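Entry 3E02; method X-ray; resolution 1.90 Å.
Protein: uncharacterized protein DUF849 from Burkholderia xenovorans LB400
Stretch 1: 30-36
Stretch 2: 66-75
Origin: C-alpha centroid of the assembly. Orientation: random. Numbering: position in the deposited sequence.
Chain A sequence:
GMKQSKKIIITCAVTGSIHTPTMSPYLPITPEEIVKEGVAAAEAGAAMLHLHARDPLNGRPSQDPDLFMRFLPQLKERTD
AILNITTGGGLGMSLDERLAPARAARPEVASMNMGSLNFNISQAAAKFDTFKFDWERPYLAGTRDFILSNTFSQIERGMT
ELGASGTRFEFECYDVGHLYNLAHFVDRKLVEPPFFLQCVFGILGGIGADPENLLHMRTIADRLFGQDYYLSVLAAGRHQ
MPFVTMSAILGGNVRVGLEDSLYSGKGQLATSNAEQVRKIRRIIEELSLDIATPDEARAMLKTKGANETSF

Stretch 1 30-36: TPEEIVK
Stretch 2 (66-75) DLFMRFLPQL

How is the backbone arranged? T30 (-76/157) caps a helix that starts at P31 and continues beyond K36, with phi near -60° and psi near -40°; its OG1, on a p rotamer, accepts from E33 N at 3.1 Å. In the other stretch D66, L67 and F68 are helical, and F71 (-128/-28) is the N-cap of a second helix from L72. The nearest CA atoms across the stretches are P31 CA and F71 CA, 5.3 Å apart.

What packs against what? No hydrogen bond joins the stretches directly; the direct contacts are largely apolar. I34 (m, t) sets CG2 over one face of the F71 ring (p, chi2 82°), 4.0 Å from its centroid and 16° off the normal. V35 (t) brings CG2 to 3.5 Å from F71 CB and 3.6 Å from Q74 CB. P31 CB lies 3.8 Å from R70 CB, and V35 O lies 3.6 Å from L75 CD2 (m, t).

How do polar groups meet at the exposed edge? Two waters link E32 (m, p) to R70 (m, t, p). One donates to R70 O at 2.8 Å and, weakly, to E32 OE2 at 3.4 Å; the other donates to E32 OE2 at 2.5 Å and accepts from R70 NE at 3.0 Å. P31 CG lies over one face of the R70 guanidinium.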

# COMPACT_ATOMS: atom_id res chain seq x y z
N THR A 30 -21.66 21.10 -31.09
CA THR A 30 -22.86 21.93 -31.07
C THR A 30 -23.82 21.50 -29.96
O THR A 30 -23.75 20.35 -29.50
CB THR A 30 -23.64 21.89 -32.40
OG1 THR A 30 -24.13 20.56 -32.62
CG2 THR A 30 -22.76 22.32 -33.58
N PRO A 31 -24.70 22.42 -29.50
CA PRO A 31 -25.71 22.00 -28.53
C PRO A 31 -26.56 20.81 -29.00
O PRO A 31 -26.84 19.94 -28.19
CB PRO A 31 -26.56 23.26 -28.36
CG PRO A 31 -25.60 24.35 -28.61
CD PRO A 31 -24.77 23.87 -29.76
N GLU A 32 -26.86 20.73 -30.29
CA GLU A 32 -27.66 19.64 -30.85
C GLU A 32 -26.91 18.30 -30.77
O GLU A 32 -27.51 17.26 -30.49
CB GLU A 32 -28.08 19.93 -32.31
CG GLU A 32 -29.06 21.10 -32.47
CD GLU A 32 -28.46 22.49 -32.24
OE1 GLU A 32 -27.25 22.72 -32.53
OE2 GLU A 32 -29.21 23.35 -31.75
N GLU A 33 -25.60 18.34 -31.04
CA GLU A 33 -24.73 17.16 -30.90
C GLU A 33 -24.65 16.71 -29.44
O GLU A 33 -24.66 15.51 -29.17
CB GLU A 33 -23.32 17.43 -31.45
CG GLU A 33 -23.28 17.54 -32.96
CD GLU A 33 -21.99 18.13 -33.53
OE1 GLU A 33 -21.19 18.75 -32.79
OE2 GLU A 33 -21.80 17.98 -34.75
N ILE A 34 -24.55 17.67 -28.52
CA ILE A 34 -24.50 17.40 -27.07
C ILE A 34 -25.80 16.74 -26.59
O ILE A 34 -25.75 15.78 -25.82
CB ILE A 34 -24.14 18.67 -26.26
CG1 ILE A 34 -22.68 19.06 -26.55
CG2 ILE A 34 -24.32 18.43 -24.74
CD1 ILE A 34 -22.27 20.42 -26.06
N VAL A 35 -26.96 17.23 -27.06
CA VAL A 35 -28.25 16.61 -26.73
C VAL A 35 -28.33 15.18 -27.26
O VAL A 35 -28.67 14.26 -26.52
CB VAL A 35 -29.45 17.41 -27.27
CG1 VAL A 35 -30.79 16.66 -27.01
CG2 VAL A 35 -29.49 18.82 -26.65
N LYS A 36 -28.00 15.00 -28.55
CA LYS A 36 -28.03 13.69 -29.22
C LYS A 36 -27.12 12.68 -28.49
O LYS A 36 -27.53 11.56 -28.20
CB LYS A 36 -27.63 13.83 -30.70
CG LYS A 36 -27.81 12.56 -31.54
CD LYS A 36 -27.50 12.79 -33.03
N ASP A 66 -25.97 30.81 -21.87
CA ASP A 66 -26.88 30.74 -23.02
C ASP A 66 -26.68 29.47 -23.87
O ASP A 66 -27.66 28.94 -24.39
CB ASP A 66 -26.76 31.98 -23.92
CG ASP A 66 -27.21 33.28 -23.23
OD1 ASP A 66 -27.86 33.24 -22.16
OD2 ASP A 66 -26.90 34.36 -23.79
N LEU A 67 -25.43 29.02 -24.01
CA LEU A 67 -25.12 27.76 -24.72
C LEU A 67 -25.64 26.57 -23.93
O LEU A 67 -26.20 25.65 -24.52
CB LEU A 67 -23.62 27.59 -25.00
CG LEU A 67 -23.04 28.47 -26.10
CD1 LEU A 67 -21.53 28.31 -26.15
CD2 LEU A 67 -23.69 28.12 -27.46
N PHE A 68 -25.45 26.59 -22.61
CA PHE A 68 -26.02 25.55 -21.73
C PHE A 68 -27.54 25.47 -21.84
O PHE A 68 -28.10 24.37 -21.92
CB PHE A 68 -25.59 25.74 -20.27
CG PHE A 68 -24.20 25.27 -19.98
CD1 PHE A 68 -23.11 26.10 -20.18
CD2 PHE A 68 -23.99 23.98 -19.50
CE1 PHE A 68 -21.81 25.66 -19.90
CE2 PHE A 68 -22.70 23.53 -19.22
CZ PHE A 68 -21.60 24.37 -19.42
N MSE A 69 -28.21 26.62 -21.93
CA MSE A 69 -29.68 26.65 -22.11
C MSE A 69 -30.16 26.15 -23.47
O MSE A 69 -31.37 25.95 -23.64
CB MSE A 69 -30.26 28.04 -21.78
CG MSE A 69 -30.07 28.40 -20.32
SE MSE A 69 -30.77 27.03 -19.08
CE MSE A 69 -29.70 27.49 -17.59
N ARG A 70 -29.24 25.94 -24.42
CA ARG A 70 -29.56 25.32 -25.72
C ARG A 70 -29.45 23.78 -25.69
O ARG A 70 -29.80 23.13 -26.68
CB ARG A 70 -28.72 25.93 -26.83
CG ARG A 70 -29.12 27.37 -27.14
CD ARG A 70 -28.07 28.16 -27.92
NE ARG A 70 -27.71 27.53 -29.19
CZ ARG A 70 -26.80 28.00 -30.04
NH1 ARG A 70 -26.11 29.12 -29.78
NH2 ARG A 70 -26.56 27.33 -31.16
N PHE A 71 -28.97 23.20 -24.58
CA PHE A 71 -29.00 21.74 -24.39
C PHE A 71 -29.61 21.21 -23.08
O PHE A 71 -30.13 20.09 -23.08
CB PHE A 71 -27.65 21.06 -24.70
CG PHE A 71 -26.47 21.55 -23.90
CD1 PHE A 71 -26.22 21.08 -22.61
CD2 PHE A 71 -25.52 22.40 -24.49
CE1 PHE A 71 -25.08 21.49 -21.89
CE2 PHE A 71 -24.36 22.81 -23.78
CZ PHE A 71 -24.15 22.36 -22.48
N LEU A 72 -29.57 21.98 -21.98
CA LEU A 72 -30.13 21.52 -20.69
C LEU A 72 -31.64 21.21 -20.72
O LEU A 72 -32.02 20.07 -20.38
CB LEU A 72 -29.74 22.45 -19.52
CG LEU A 72 -28.26 22.49 -19.13
CD1 LEU A 72 -28.01 23.55 -18.06
CD2 LEU A 72 -27.75 21.12 -18.67
N PRO A 73 -32.50 22.18 -21.16
CA PRO A 73 -33.94 21.86 -21.26
C PRO A 73 -34.23 20.66 -22.18
O PRO A 73 -35.08 19.83 -21.86
CB PRO A 73 -34.56 23.14 -21.85
CG PRO A 73 -33.55 24.17 -21.75
CD PRO A 73 -32.22 23.57 -21.56
N GLN A 74 -33.48 20.56 -23.27
CA GLN A 74 -33.66 19.50 -24.27
C GLN A 74 -33.29 18.15 -23.67
O GLN A 74 -34.01 17.17 -23.88
CB GLN A 74 -32.82 19.76 -25.53
CG GLN A 74 -33.19 21.02 -26.35
CD GLN A 74 -32.78 22.35 -25.73
OE1 GLN A 74 -32.08 22.39 -24.72
NE2 GLN A 74 -33.23 23.44 -26.33
N LEU A 75 -32.19 18.09 -22.93
CA LEU A 75 -31.79 16.85 -22.24
C LEU A 75 -32.82 16.46 -21.19
O LEU A 75 -33.20 15.29 -21.11
CB LEU A 75 -30.39 16.96 -21.61
CG LEU A 75 -29.22 16.86 -22.58
CD1 LEU A 75 -27.91 17.28 -21.91
CD2 LEU A 75 -29.13 15.44 -23.14
O HOH W 1 -30.20 21.54 -29.01
O HOH W 2 -29.49 25.37 -30.36